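Local coordinates for acyl-CoA dehydrogenase (Mycobacterium thermoresistibile, PDB 3PFD), which probably catalyses the FAD-dependent oxidation of saturated acyl-CoA thioesters to 2,3-dehydroacyl-CoA, passing the electrons on to an acceptor, at residues 133-138 against 168-173; 194-199 against 236-241; 272-277 against 349-354; 340-345 against 368-373. One frame throughout, in Å; residues are numbered along the deposited sequence.

Overall arrangement
From the N terminus, interaction 1 comes first, closing a loop of 29 residues rich in strand and joining the two sheets of the middle domain around the flavin. Interaction 2 follows in series, its centre about 16 Å from that of interaction 1; it closes 36 residues and adds the short strand 237-238 to the sheet that also holds strand 134-137. The remaining two lie in the helical C-terminal domain and cross. Interaction 3 spans 71 residues, tying helix 256-280 to the end of helix 326-352, whereas interaction 4 starts on that same helix and reaches forward to helix 363-373. Interactions 1 and 4 touch one cofactor; interaction 3 touches another.

Interaction 1 of 4, residues 133-138 against 168-173; sequences MASYAL and CWITNG. With FDA (dihydroflavine-adenine dinucleotide), chain B.
I170 carries the apolar part of the contact, its methyls reaching in two directions. With CG1 anti to the carbonyl carbon (chi1 -55°), CD1 lies 3.5 Å from A137 CA and against flavin N3 and O2, while CG2 meets S135 CB. At the other end the bent thioether of M133 crosses N172 at about a right angle, with CE 3.5 Å from N172 CB. Polar links are few and lean on water. S135 OG lies 2.9 Å from T171 O and is also hydrogen-bonded to S176 OG. One water joins A134 O to N172 ND2; a second accepts from Y136 N and lies within hydrogen-bonding distance of T171 O and flavin O4. Strands 134-137 and 168-171 belong to different sheets of the acyl-CoA dehydrogenase middle domain, and run nearly antiparallel (158°) with the flavin's pyrimidine end between them. Backbone atoms read that end: flavin N3 donates almost straight to Y136 O (2.8 Å, 173°), L138 N donates to O2, and T171 N to O4 (3.0 Å). T171 OG1 accepts a more bent bond from flavin N5 (3.1 Å). W169 CB lies 3.4 Å from flavin N10, and G354 of the second subunit packs against this tryptophan.

Interaction 2 of 4, residues 194-199 against 236-241; sequences ISAFMV and RIIGEP
With CG1 anti to its backbone N (chi1 -169°), I237 extends CD1 to within 3.7 Å of F197 CE1 and on to the CB of S195. R236, bent at chi2 (-67°), curls its CB, CG and CD around M198 O before NH1 donates to that oxygen (2.9 Å), which lies 18° out of the guanidinium plane. An arginine suits this place because its long apolar stem packs while its tip also forms a salt bridge with D203. On the face of A196 and I238, I238 CD1 closes over the small A196 CB, and M198 SD comes 3.7 Å from the same methyl. The backbones bond through I238 N to A196 O (2.7 Å) and M198 N to R236 O (2.9 Å). Beyond these, where G239 turns the chain at positive phi, a water accepts from A196 N and donates to I238 O and E240 O. Thus a short, weakly bonded strand pairs antiparallel, F197 opposite I237 as a non-hydrogen-bonded pair, at the edge, within this chain, of the middle domain's mixed sheet.

Interaction 3 of 4, residues 272-277 against 349-354; sequences DAAIAY and VQLFGG. With FDA (dihydroflavine-adenine dinucleotide), chain D.
F352 is the bump of this contact: its flat ring slides from the end of helix 326-352 into a shallow hollow on helix 256-280, within the mainly helical C-terminal domain of the acyl-CoA dehydrogenase fold. The small side chains of A273 and A274 leave the ring close to the helix backbone. The tip of the phenyl ring enters there, with CZ 3.5 Å from A273 O and CE1 3.8 Å from A274 CA. Y277 forms the wall. Its CG is anti to the backbone N (chi1 -177°), which lays the phenol over the F352 face in an offset stack, centroids 4.3 Å apart and planes 14° from parallel. The stack is displaced far enough for Y277 CB to sit over the F352 face as a CH-pi donor, 3.7 Å from the ring centroid. Beside the aromatic pair, the branched end of L351 fits against the A274 methyl. A water 2.6 Å from Y277 OH sits between that hydroxyl, F352 O and cofactor O2A. Past the helix end the chain turns at G353, whose lack of a side chain leaves room for the diphosphate. Q350 O takes the bond from ribose O3B, and G354 N donates to phosphate O1P at 2.7 Å.

Interaction 4 of 4, residues 340-345 against 368-373; sequences VAMEVT and RDAKIT. With FDA (dihydroflavine-adenine dinucleotide), chain B.
A370 points its methyl at polar atoms: its CB lies 3.5 Å from T345 OG1 and 3.8 Å from A341 O. The segments form an antiparallel pair of helices in the C-terminal helical domain, at 163° with axes 8.4 Å apart; alanines A341 and A370, whose CB atoms are 4.0 Å apart, permit that closeness. The A370 methyl packs over the hydrogen bond between T345 OG1 and A341 O. T345 OG1, turned between its backbone N and carbonyl carbon (chi1 61°), is the donor, and A341 O also accepts from T345 N on the opposite face of its plane. Alongside, the doubly bent side chain of M342 brings SD to 3.6 Å from K371 CA, its pliable thioether following the neighbouring backbone. K371 NZ continues past it to Q374 and to Q350 of the second subunit, so the helix pair also faces the subunit interface. T373 OG1 bonds back to A370 O. I372, pointing away from the other helix, sets CD1 3.5 Å from the flavin methyl C8M.

Interaction 1 of 4, residues 133-138 against 168-173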
# COMPACT_ATOMS: atom_id res chain seq x y z
N MET C 133 2.59 -14.80 38.20
CA MET C 133 2.35 -13.94 37.04
C MET C 133 1.51 -12.74 37.47
O MET C 133 0.76 -12.82 38.44
CB MET C 133 1.66 -14.70 35.90
CG MET C 133 2.29 -16.05 35.56
SD MET C 133 1.50 -16.84 34.15
CE MET C 133 0.09 -15.77 33.84
N ALA C 134 1.65 -11.65 36.74
CA ALA C 134 0.85 -10.44 36.96
C ALA C 134 -0.00 -10.14 35.72
O ALA C 134 0.44 -10.38 34.61
CB ALA C 134 1.75 -9.25 37.29
N SER C 135 -1.21 -9.61 35.92
CA SER C 135 -2.06 -9.09 34.85
C SER C 135 -2.33 -7.58 35.03
O SER C 135 -2.10 -7.01 36.11
CB SER C 135 -3.38 -9.87 34.78
OG SER C 135 -3.15 -11.23 34.42
N TYR C 136 -2.85 -6.97 33.98
CA TYR C 136 -3.15 -5.54 33.93
C TYR C 136 -4.64 -5.40 33.62
O TYR C 136 -5.08 -5.76 32.54
CB TYR C 136 -2.30 -4.89 32.84
CG TYR C 136 -2.46 -3.40 32.65
CD1 TYR C 136 -1.95 -2.49 33.58
CD2 TYR C 136 -3.07 -2.89 31.50
CE1 TYR C 136 -2.07 -1.11 33.39
CE2 TYR C 136 -3.21 -1.50 31.31
CZ TYR C 136 -2.70 -0.63 32.26
OH TYR C 136 -2.83 0.73 32.07
N ALA C 137 -5.41 -4.89 34.58
CA ALA C 137 -6.85 -4.83 34.46
C ALA C 137 -7.37 -3.38 34.33
O ALA C 137 -7.62 -2.69 35.34
CB ALA C 137 -7.50 -5.56 35.64
N LEU C 138 -7.54 -2.93 33.09
CA LEU C 138 -7.95 -1.57 32.81
C LEU C 138 -9.30 -1.52 32.08
O LEU C 138 -10.21 -0.81 32.52
CB LEU C 138 -6.87 -0.83 31.98
CG LEU C 138 -7.22 0.59 31.49
CD1 LEU C 138 -6.96 1.61 32.58
CD2 LEU C 138 -6.40 0.95 30.24
N CYS C 168 -12.88 -6.49 31.63
CA CYS C 168 -12.87 -7.49 30.57
C CYS C 168 -11.65 -7.35 29.70
O CYS C 168 -10.94 -6.33 29.76
CB CYS C 168 -14.14 -7.43 29.73
SG CYS C 168 -14.33 -5.95 28.78
N TRP C 169 -11.44 -8.36 28.86
CA TRP C 169 -10.27 -8.47 27.99
C TRP C 169 -8.96 -8.72 28.73
O TRP C 169 -7.88 -8.41 28.20
CB TRP C 169 -10.08 -7.22 27.09
CG TRP C 169 -11.28 -6.78 26.27
CD1 TRP C 169 -11.90 -5.55 26.32
CD2 TRP C 169 -11.94 -7.52 25.25
NE1 TRP C 169 -12.93 -5.50 25.40
CE2 TRP C 169 -12.98 -6.70 24.73
CE3 TRP C 169 -11.79 -8.82 24.72
CZ2 TRP C 169 -13.84 -7.12 23.71
CZ3 TRP C 169 -12.64 -9.23 23.69
CH2 TRP C 169 -13.66 -8.39 23.21
N ILE C 170 -9.02 -9.32 29.92
CA ILE C 170 -7.83 -9.39 30.78
C ILE C 170 -6.97 -10.60 30.43
O ILE C 170 -7.32 -11.75 30.70
CB ILE C 170 -8.19 -9.36 32.31
CG1 ILE C 170 -9.04 -8.12 32.66
CG2 ILE C 170 -6.91 -9.46 33.19
CD1 ILE C 170 -8.56 -6.75 32.02
N THR C 171 -5.83 -10.31 29.82
CA THR C 171 -4.88 -11.34 29.38
C THR C 171 -4.32 -12.03 30.62
O THR C 171 -3.95 -11.37 31.59
CB THR C 171 -3.73 -10.67 28.61
OG1 THR C 171 -4.25 -10.13 27.41
CG2 THR C 171 -2.64 -11.65 28.27
N ASN C 172 -4.24 -13.36 30.56
CA ASN C 172 -3.75 -14.23 31.65
C ASN C 172 -4.64 -14.25 32.90
O ASN C 172 -4.26 -14.80 33.94
CB ASN C 172 -2.25 -14.02 31.97
CG ASN C 172 -1.32 -14.35 30.75
OD1 ASN C 172 -1.65 -15.18 29.88
ND2 ASN C 172 -0.16 -13.66 30.68
N GLY C 173 -5.84 -13.67 32.77
CA GLY C 173 -6.88 -13.78 33.79
C GLY C 173 -7.03 -15.24 34.20
O GLY C 173 -7.03 -16.14 33.34
PA FDA B . -13.17 0.45 20.68
O1A FDA B . -12.49 1.48 21.54
O2A FDA B . -14.67 0.31 20.68
O5B FDA B . -12.67 0.71 19.17
C5B FDA B . -13.44 0.33 18.02
C4B FDA B . -12.81 0.96 16.77
O4B FDA B . -12.94 2.39 16.81
C3B FDA B . -11.32 0.67 16.67
O3B FDA B . -10.98 0.57 15.28
C2B FDA B . -10.68 1.92 17.25
O2B FDA B . -9.36 2.15 16.75
C1B FDA B . -11.64 2.98 16.77
N9A FDA B . -11.57 4.22 17.57
C8A FDA B . -11.96 4.38 18.84
N7A FDA B . -11.74 5.67 19.22
C5A FDA B . -11.20 6.32 18.16
C6A FDA B . -10.77 7.65 17.97
N6A FDA B . -10.85 8.56 18.98
N1A FDA B . -10.27 8.00 16.75
C2A FDA B . -10.18 7.08 15.77
N3A FDA B . -10.59 5.80 15.92
C4A FDA B . -11.10 5.40 17.11
N1 FDA B . -7.21 -4.60 28.23
C2 FDA B . -6.81 -4.72 29.54
O2 FDA B . -7.21 -3.91 30.42
N3 FDA B . -5.98 -5.72 29.90
C4 FDA B . -5.54 -6.61 28.99
O4 FDA B . -4.79 -7.52 29.39
C4X FDA B . -5.91 -6.50 27.63
N5 FDA B . -5.57 -7.44 26.73
C5X FDA B . -6.32 -7.65 25.64
C6 FDA B . -6.32 -8.89 24.98
C7 FDA B . -7.18 -9.11 23.89
C7M FDA B . -7.18 -10.44 23.17
C8 FDA B . -8.01 -8.09 23.44
C8M FDA B . -8.94 -8.29 22.25
C9 FDA B . -8.01 -6.87 24.08
C9A FDA B . -7.18 -6.65 25.19
N10 FDA B . -7.36 -5.50 25.98
C10 FDA B . -6.76 -5.47 27.27
C1' FDA B . -8.34 -4.48 25.59
C2' FDA B . -7.81 -3.59 24.46
O2' FDA B . -6.79 -2.66 24.89
C3' FDA B . -9.00 -2.90 23.83
O3' FDA B . -9.68 -3.87 22.99
C4' FDA B . -8.60 -1.67 22.99
O4' FDA B . -8.16 -0.61 23.85
C5' FDA B . -9.74 -1.15 22.13
O5' FDA B . -10.93 -1.05 22.92
P FDA B . -12.29 -1.72 22.37
O1P FDA B . -12.01 -3.17 22.10
O2P FDA B . -13.42 -1.33 23.30
O3P FDA B . -12.49 -1.02 20.93
O HOH W 1 1.27 -12.28 32.89
O HOH W 2 -3.57 -8.47 31.83

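Interaction 2 of 4, residues 194-199 against 236-241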
# COMPACT_ATOMS: atom_id res chain seq x y z
N ILE C 194 -9.32 8.74 38.85
CA ILE C 194 -9.01 7.30 38.73
C ILE C 194 -7.84 6.93 39.63
O ILE C 194 -6.86 7.66 39.70
CB ILE C 194 -8.64 6.88 37.27
CG1 ILE C 194 -9.71 7.34 36.26
CG2 ILE C 194 -8.34 5.36 37.16
CD1 ILE C 194 -10.91 6.50 36.18
N SER C 195 -7.93 5.79 40.30
CA SER C 195 -6.79 5.28 41.03
C SER C 195 -6.39 3.86 40.59
O SER C 195 -7.13 3.18 39.89
CB SER C 195 -7.03 5.35 42.55
OG SER C 195 -7.35 6.68 42.91
N ALA C 196 -5.20 3.45 41.01
CA ALA C 196 -4.67 2.13 40.65
C ALA C 196 -4.31 1.34 41.91
O ALA C 196 -3.72 1.89 42.85
CB ALA C 196 -3.47 2.28 39.73
N PHE C 197 -4.67 0.05 41.92
CA PHE C 197 -4.50 -0.83 43.07
C PHE C 197 -3.93 -2.20 42.70
O PHE C 197 -4.21 -2.74 41.61
CB PHE C 197 -5.84 -1.08 43.77
CG PHE C 197 -6.61 0.17 44.09
CD1 PHE C 197 -6.49 0.78 45.35
CD2 PHE C 197 -7.46 0.74 43.14
CE1 PHE C 197 -7.22 1.94 45.65
CE2 PHE C 197 -8.18 1.92 43.43
CZ PHE C 197 -8.06 2.52 44.68
N MET C 198 -3.16 -2.78 43.61
CA MET C 198 -2.70 -4.16 43.45
C MET C 198 -3.69 -5.08 44.14
O MET C 198 -3.91 -4.97 45.36
CB MET C 198 -1.30 -4.37 44.04
CG MET C 198 -0.19 -3.61 43.34
SD MET C 198 -0.11 -3.79 41.54
CE MET C 198 0.05 -5.58 41.31
N VAL C 199 -4.29 -5.96 43.35
CA VAL C 199 -5.25 -6.93 43.84
C VAL C 199 -4.65 -8.33 43.69
O VAL C 199 -4.02 -8.65 42.68
CB VAL C 199 -6.61 -6.82 43.07
CG1 VAL C 199 -7.58 -7.94 43.50
CG2 VAL C 199 -7.28 -5.42 43.25
N ARG C 236 -2.53 -1.01 49.27
CA ARG C 236 -2.61 -1.59 47.93
C ARG C 236 -2.64 -0.56 46.82
O ARG C 236 -2.42 -0.91 45.66
CB ARG C 236 -3.83 -2.52 47.77
CG ARG C 236 -3.82 -3.77 48.66
CD ARG C 236 -2.72 -4.75 48.30
NE ARG C 236 -2.93 -6.02 49.00
CZ ARG C 236 -3.81 -6.95 48.63
NH1 ARG C 236 -4.56 -6.78 47.54
NH2 ARG C 236 -3.92 -8.06 49.34
N ILE C 237 -2.94 0.69 47.17
CA ILE C 237 -3.00 1.76 46.17
C ILE C 237 -1.60 2.06 45.65
O ILE C 237 -0.63 2.04 46.41
CB ILE C 237 -3.74 3.04 46.71
CG1 ILE C 237 -4.03 4.03 45.58
CG2 ILE C 237 -3.00 3.70 47.89
CD1 ILE C 237 -5.14 5.03 45.91
N ILE C 238 -1.50 2.29 44.35
CA ILE C 238 -0.24 2.65 43.71
C ILE C 238 -0.22 4.17 43.57
O ILE C 238 -1.06 4.75 42.86
CB ILE C 238 -0.10 1.98 42.32
CG1 ILE C 238 -0.36 0.47 42.43
CG2 ILE C 238 1.26 2.29 41.71
CD1 ILE C 238 -0.75 -0.18 41.13
N GLY C 239 0.73 4.80 44.26
CA GLY C 239 0.83 6.27 44.28
C GLY C 239 -0.41 6.91 44.86
O GLY C 239 -1.18 6.27 45.58
N GLU C 240 -0.63 8.18 44.54
CA GLU C 240 -1.67 8.97 45.19
C GLU C 240 -3.04 8.68 44.61
O GLU C 240 -3.13 8.32 43.44
CB GLU C 240 -1.37 10.47 45.06
CG GLU C 240 -0.24 10.96 45.95
CD GLU C 240 -0.52 10.75 47.43
OE1 GLU C 240 -1.71 10.66 47.81
OE2 GLU C 240 0.45 10.66 48.22
N PRO C 241 -4.11 8.82 45.42
CA PRO C 241 -5.45 8.76 44.84
C PRO C 241 -5.58 9.69 43.64
O PRO C 241 -5.14 10.83 43.69
CB PRO C 241 -6.36 9.25 45.97
CG PRO C 241 -5.64 8.83 47.20
CD PRO C 241 -4.17 8.97 46.89
O HOH W 3 -3.75 5.49 42.48

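Interaction 3 of 4, residues 272-277 against 349-354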
# COMPACT_ATOMS: atom_id res chain seq x y z
N ASP C 272 10.96 -16.65 8.44
CA ASP C 272 11.84 -17.83 8.51
C ASP C 272 11.18 -19.07 7.92
O ASP C 272 11.82 -19.83 7.16
CB ASP C 272 12.23 -18.17 9.95
CG ASP C 272 13.07 -17.11 10.60
OD1 ASP C 272 13.63 -16.23 9.92
OD2 ASP C 272 13.14 -17.14 11.84
N ALA C 273 9.91 -19.30 8.27
CA ALA C 273 9.18 -20.46 7.74
C ALA C 273 9.05 -20.37 6.21
O ALA C 273 9.28 -21.36 5.52
CB ALA C 273 7.76 -20.60 8.44
N ALA C 274 8.71 -19.18 5.68
CA ALA C 274 8.57 -18.96 4.23
C ALA C 274 9.88 -19.13 3.43
O ALA C 274 9.86 -19.65 2.32
CB ALA C 274 7.95 -17.58 3.93
N ILE C 275 11.00 -18.65 3.97
CA ILE C 275 12.29 -18.86 3.33
C ILE C 275 12.58 -20.38 3.28
O ILE C 275 12.85 -20.92 2.22
CB ILE C 275 13.45 -18.11 4.05
CG1 ILE C 275 13.32 -16.59 3.86
CG2 ILE C 275 14.87 -18.59 3.57
CD1 ILE C 275 14.20 -15.77 4.83
N ALA C 276 12.48 -21.05 4.43
CA ALA C 276 12.70 -22.51 4.43
C ALA C 276 11.78 -23.23 3.46
O ALA C 276 12.24 -24.07 2.67
CB ALA C 276 12.61 -23.11 5.86
N TYR C 277 10.49 -22.92 3.50
CA TYR C 277 9.53 -23.66 2.69
C TYR C 277 9.68 -23.39 1.18
O TYR C 277 9.62 -24.33 0.38
CB TYR C 277 8.09 -23.39 3.13
CG TYR C 277 7.08 -24.20 2.34
CD1 TYR C 277 6.45 -23.67 1.21
CD2 TYR C 277 6.80 -25.53 2.69
CE1 TYR C 277 5.52 -24.41 0.46
CE2 TYR C 277 5.90 -26.29 1.95
CZ TYR C 277 5.27 -25.73 0.84
OH TYR C 277 4.38 -26.48 0.12
N VAL C 349 1.54 -16.90 4.61
CA VAL C 349 0.48 -17.84 4.24
C VAL C 349 0.45 -18.00 2.71
O VAL C 349 0.37 -19.12 2.16
CB VAL C 349 -0.90 -17.37 4.75
CG1 VAL C 349 -2.01 -18.20 4.12
CG2 VAL C 349 -0.95 -17.50 6.29
N GLN C 350 0.52 -16.86 2.01
CA GLN C 350 0.46 -16.85 0.55
C GLN C 350 1.59 -17.68 -0.06
O GLN C 350 1.37 -18.45 -1.01
CB GLN C 350 0.50 -15.41 0.01
CG GLN C 350 0.30 -15.31 -1.52
CD GLN C 350 -1.12 -15.68 -1.95
OE1 GLN C 350 -2.05 -15.60 -1.14
NE2 GLN C 350 -1.31 -16.05 -3.23
N LEU C 351 2.81 -17.52 0.49
CA LEU C 351 3.96 -18.18 -0.09
C LEU C 351 3.99 -19.72 0.05
O LEU C 351 4.67 -20.39 -0.71
CB LEU C 351 5.26 -17.55 0.40
CG LEU C 351 5.50 -16.16 -0.17
CD1 LEU C 351 6.72 -15.56 0.47
CD2 LEU C 351 5.62 -16.17 -1.70
N PHE C 352 3.26 -20.24 1.02
CA PHE C 352 3.08 -21.70 1.20
C PHE C 352 2.00 -22.27 0.26
O PHE C 352 1.84 -23.51 0.12
CB PHE C 352 2.65 -21.99 2.64
CG PHE C 352 3.79 -22.11 3.63
CD1 PHE C 352 4.52 -21.00 4.02
CD2 PHE C 352 4.13 -23.36 4.18
CE1 PHE C 352 5.58 -21.12 4.94
CE2 PHE C 352 5.17 -23.47 5.11
CZ PHE C 352 5.89 -22.36 5.49
N GLY C 353 1.25 -21.38 -0.37
CA GLY C 353 0.15 -21.80 -1.23
C GLY C 353 -0.91 -22.50 -0.39
O GLY C 353 -1.19 -22.07 0.71
N GLY C 354 -1.47 -23.59 -0.90
CA GLY C 354 -2.55 -24.29 -0.17
C GLY C 354 -2.15 -24.77 1.21
O GLY C 354 -2.92 -24.64 2.19
PA FDA D . 2.37 -24.04 -4.91
O1A FDA D . 2.05 -24.21 -6.37
O2A FDA D . 3.43 -24.84 -4.23
O5B FDA D . 2.73 -22.49 -4.66
C5B FDA D . 3.43 -22.06 -3.50
C4B FDA D . 3.72 -20.58 -3.68
O4B FDA D . 4.61 -20.43 -4.80
C3B FDA D . 2.47 -19.75 -3.99
O3B FDA D . 2.63 -18.44 -3.48
C2B FDA D . 2.56 -19.56 -5.50
O2B FDA D . 1.90 -18.38 -5.94
C1B FDA D . 4.07 -19.49 -5.74
N9A FDA D . 4.41 -19.82 -7.14
C8A FDA D . 4.30 -21.03 -7.73
N7A FDA D . 4.69 -20.93 -9.01
C5A FDA D . 5.08 -19.64 -9.24
C6A FDA D . 5.57 -18.96 -10.37
N6A FDA D . 5.77 -19.61 -11.56
N1A FDA D . 5.84 -17.62 -10.27
C2A FDA D . 5.66 -16.97 -9.10
N3A FDA D . 5.19 -17.62 -8.01
C4A FDA D . 4.89 -18.94 -8.06
N1 FDA D . -7.79 -27.78 -6.50
C2 FDA D . -8.63 -28.62 -7.15
O2 FDA D . -8.22 -29.39 -8.03
N3 FDA D . -9.95 -28.66 -6.82
C4 FDA D . -10.46 -27.85 -5.88
O4 FDA D . -11.68 -27.92 -5.65
C4X FDA D . -9.62 -26.95 -5.20
N5 FDA D . -10.06 -26.37 -4.07
C5X FDA D . -9.19 -25.81 -3.18
C6 FDA D . -9.60 -25.56 -1.86
C7 FDA D . -8.68 -25.22 -0.87
C7M FDA D . -9.18 -24.97 0.53
C8 FDA D . -7.32 -25.10 -1.17
C8M FDA D . -6.28 -24.74 -0.11
C9 FDA D . -6.91 -25.36 -2.48
C9A FDA D . -7.82 -25.71 -3.48
N10 FDA D . -7.34 -26.25 -4.71
C10 FDA D . -8.26 -26.95 -5.53
C1' FDA D . -5.89 -26.26 -5.02
C2' FDA D . -5.31 -24.87 -5.29
O2' FDA D . -5.69 -24.45 -6.61
C3' FDA D . -3.80 -24.87 -5.09
O3' FDA D . -3.52 -24.74 -3.68
C4' FDA D . -3.14 -23.71 -5.82
O4' FDA D . -3.29 -23.93 -7.23
C5' FDA D . -1.67 -23.53 -5.46
O5' FDA D . -0.97 -24.78 -5.51
P FDA D . -0.13 -25.27 -4.23
O1P FDA D . -1.01 -25.22 -3.03
O2P FDA D . 0.56 -26.58 -4.62
O3P FDA D . 1.00 -24.12 -4.05
O HOH W 4 2.88 -25.33 -1.73

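Interaction 4 of 4, residues 340-345 against 368-373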
# COMPACT_ATOMS: atom_id res chain seq x y z
N VAL C 340 3.50 -4.08 10.09
CA VAL C 340 4.45 -4.92 9.35
C VAL C 340 4.09 -6.44 9.49
O VAL C 340 4.01 -7.18 8.50
CB VAL C 340 5.89 -4.59 9.74
CG1 VAL C 340 6.87 -5.66 9.27
CG2 VAL C 340 6.35 -3.22 9.12
N ALA C 341 3.83 -6.85 10.74
CA ALA C 341 3.49 -8.24 11.04
C ALA C 341 2.25 -8.70 10.29
O ALA C 341 2.21 -9.81 9.84
CB ALA C 341 3.29 -8.43 12.54
N MET C 342 1.22 -7.86 10.24
CA MET C 342 -0.00 -8.21 9.52
C MET C 342 0.27 -8.49 8.05
O MET C 342 -0.23 -9.48 7.47
CB MET C 342 -1.09 -7.11 9.68
CG MET C 342 -2.50 -7.60 9.42
SD MET C 342 -3.04 -8.95 10.52
CE MET C 342 -2.92 -10.41 9.43
N GLU C 343 1.01 -7.57 7.42
CA GLU C 343 1.39 -7.72 6.02
C GLU C 343 2.31 -8.95 5.81
O GLU C 343 2.08 -9.73 4.91
CB GLU C 343 2.05 -6.42 5.48
CG GLU C 343 2.77 -6.58 4.11
CD GLU C 343 3.48 -5.29 3.64
OE1 GLU C 343 4.13 -5.31 2.57
OE2 GLU C 343 3.42 -4.26 4.36
N VAL C 344 3.32 -9.11 6.65
CA VAL C 344 4.28 -10.21 6.51
C VAL C 344 3.64 -11.58 6.65
O VAL C 344 3.89 -12.48 5.83
CB VAL C 344 5.48 -10.07 7.51
CG1 VAL C 344 6.27 -11.36 7.62
CG2 VAL C 344 6.42 -8.92 7.07
N THR C 345 2.79 -11.74 7.67
CA THR C 345 2.12 -13.02 7.93
C THR C 345 1.08 -13.37 6.87
O THR C 345 0.93 -14.53 6.53
CB THR C 345 1.47 -13.10 9.33
OG1 THR C 345 0.48 -12.08 9.46
CG2 THR C 345 2.53 -12.95 10.45
N ARG C 368 -3.19 -15.23 12.17
CA ARG C 368 -4.26 -15.02 13.14
C ARG C 368 -3.76 -14.26 14.39
O ARG C 368 -4.40 -13.30 14.83
CB ARG C 368 -4.93 -16.34 13.52
CG ARG C 368 -5.72 -16.97 12.34
CD ARG C 368 -6.50 -18.20 12.79
NE ARG C 368 -5.66 -19.39 12.94
CZ ARG C 368 -5.31 -19.94 14.10
NH1 ARG C 368 -5.65 -19.37 15.27
NH2 ARG C 368 -4.56 -21.05 14.09
N ASP C 369 -2.60 -14.67 14.92
CA ASP C 369 -1.96 -13.99 16.05
C ASP C 369 -1.53 -12.56 15.72
O ASP C 369 -1.63 -11.68 16.56
CB ASP C 369 -0.70 -14.76 16.51
CG ASP C 369 -1.01 -16.15 17.06
OD1 ASP C 369 -2.22 -16.49 17.31
OD2 ASP C 369 -0.02 -16.91 17.25
N ALA C 370 -0.99 -12.35 14.52
CA ALA C 370 -0.45 -11.02 14.19
C ALA C 370 -1.53 -9.95 14.32
O ALA C 370 -1.22 -8.82 14.72
CB ALA C 370 0.17 -11.00 12.78
N LYS C 371 -2.77 -10.30 13.98
CA LYS C 371 -3.89 -9.36 14.01
C LYS C 371 -4.10 -8.67 15.36
O LYS C 371 -4.46 -7.50 15.38
CB LYS C 371 -5.20 -10.02 13.55
CG LYS C 371 -6.42 -9.05 13.54
CD LYS C 371 -6.28 -7.96 12.43
CE LYS C 371 -6.95 -6.63 12.86
NZ LYS C 371 -6.52 -5.53 11.94
N ILE C 372 -3.89 -9.39 16.47
CA ILE C 372 -4.09 -8.78 17.79
C ILE C 372 -3.12 -7.63 18.06
O ILE C 372 -3.46 -6.71 18.81
CB ILE C 372 -4.04 -9.82 18.99
CG1 ILE C 372 -4.56 -9.20 20.30
CG2 ILE C 372 -2.61 -10.30 19.22
CD1 ILE C 372 -6.04 -8.67 20.24
N THR C 373 -1.93 -7.68 17.47
CA THR C 373 -0.91 -6.68 17.78
C THR C 373 -1.31 -5.26 17.34
O THR C 373 -0.83 -4.28 17.91
CB THR C 373 0.50 -7.06 17.26
OG1 THR C 373 0.48 -7.06 15.83
CG2 THR C 373 0.89 -8.47 17.75
PA FDA B . -13.17 0.45 20.68
O1A FDA B . -12.49 1.48 21.54
O2A FDA B . -14.67 0.31 20.68
O5B FDA B . -12.67 0.71 19.17
C5B FDA B . -13.44 0.33 18.02
C4B FDA B . -12.81 0.96 16.77
O4B FDA B . -12.94 2.39 16.81
C3B FDA B . -11.32 0.67 16.67
O3B FDA B . -10.98 0.57 15.28
C2B FDA B . -10.68 1.92 17.25
O2B FDA B . -9.36 2.15 16.75
C1B FDA B . -11.64 2.98 16.77
N9A FDA B . -11.57 4.22 17.57
C8A FDA B . -11.96 4.38 18.84
N7A FDA B . -11.74 5.67 19.22
C5A FDA B . -11.20 6.32 18.16
C6A FDA B . -10.77 7.65 17.97
N6A FDA B . -10.85 8.56 18.98
N1A FDA B . -10.27 8.00 16.75
C2A FDA B . -10.18 7.08 15.77
N3A FDA B . -10.59 5.80 15.92
C4A FDA B . -11.10 5.40 17.11
N1 FDA B . -7.21 -4.60 28.23
C2 FDA B . -6.81 -4.72 29.54
O2 FDA B . -7.21 -3.91 30.42
N3 FDA B . -5.98 -5.72 29.90
C4 FDA B . -5.54 -6.61 28.99
O4 FDA B . -4.79 -7.52 29.39
C4X FDA B . -5.91 -6.50 27.63
N5 FDA B . -5.57 -7.44 26.73
C5X FDA B . -6.32 -7.65 25.64
C6 FDA B . -6.32 -8.89 24.98
C7 FDA B . -7.18 -9.11 23.89
C7M FDA B . -7.18 -10.44 23.17
C8 FDA B . -8.01 -8.09 23.44
C8M FDA B . -8.94 -8.29 22.25
C9 FDA B . -8.01 -6.87 24.08
C9A FDA B . -7.18 -6.65 25.19
N10 FDA B . -7.36 -5.50 25.98
C10 FDA B . -6.76 -5.47 27.27
C1' FDA B . -8.34 -4.48 25.59
C2' FDA B . -7.81 -3.59 24.46
O2' FDA B . -6.79 -2.66 24.89
C3' FDA B . -9.00 -2.90 23.83
O3' FDA B . -9.68 -3.87 22.99
C4' FDA B . -8.60 -1.67 22.99
O4' FDA B . -8.16 -0.61 23.85
C5' FDA B . -9.74 -1.15 22.13
O5' FDA B . -10.93 -1.05 22.92
P FDA B . -12.29 -1.72 22.37
O1P FDA B . -12.01 -3.17 22.10
O2P FDA B . -13.42 -1.33 23.30
O3P FDA B . -12.49 -1.02 20.93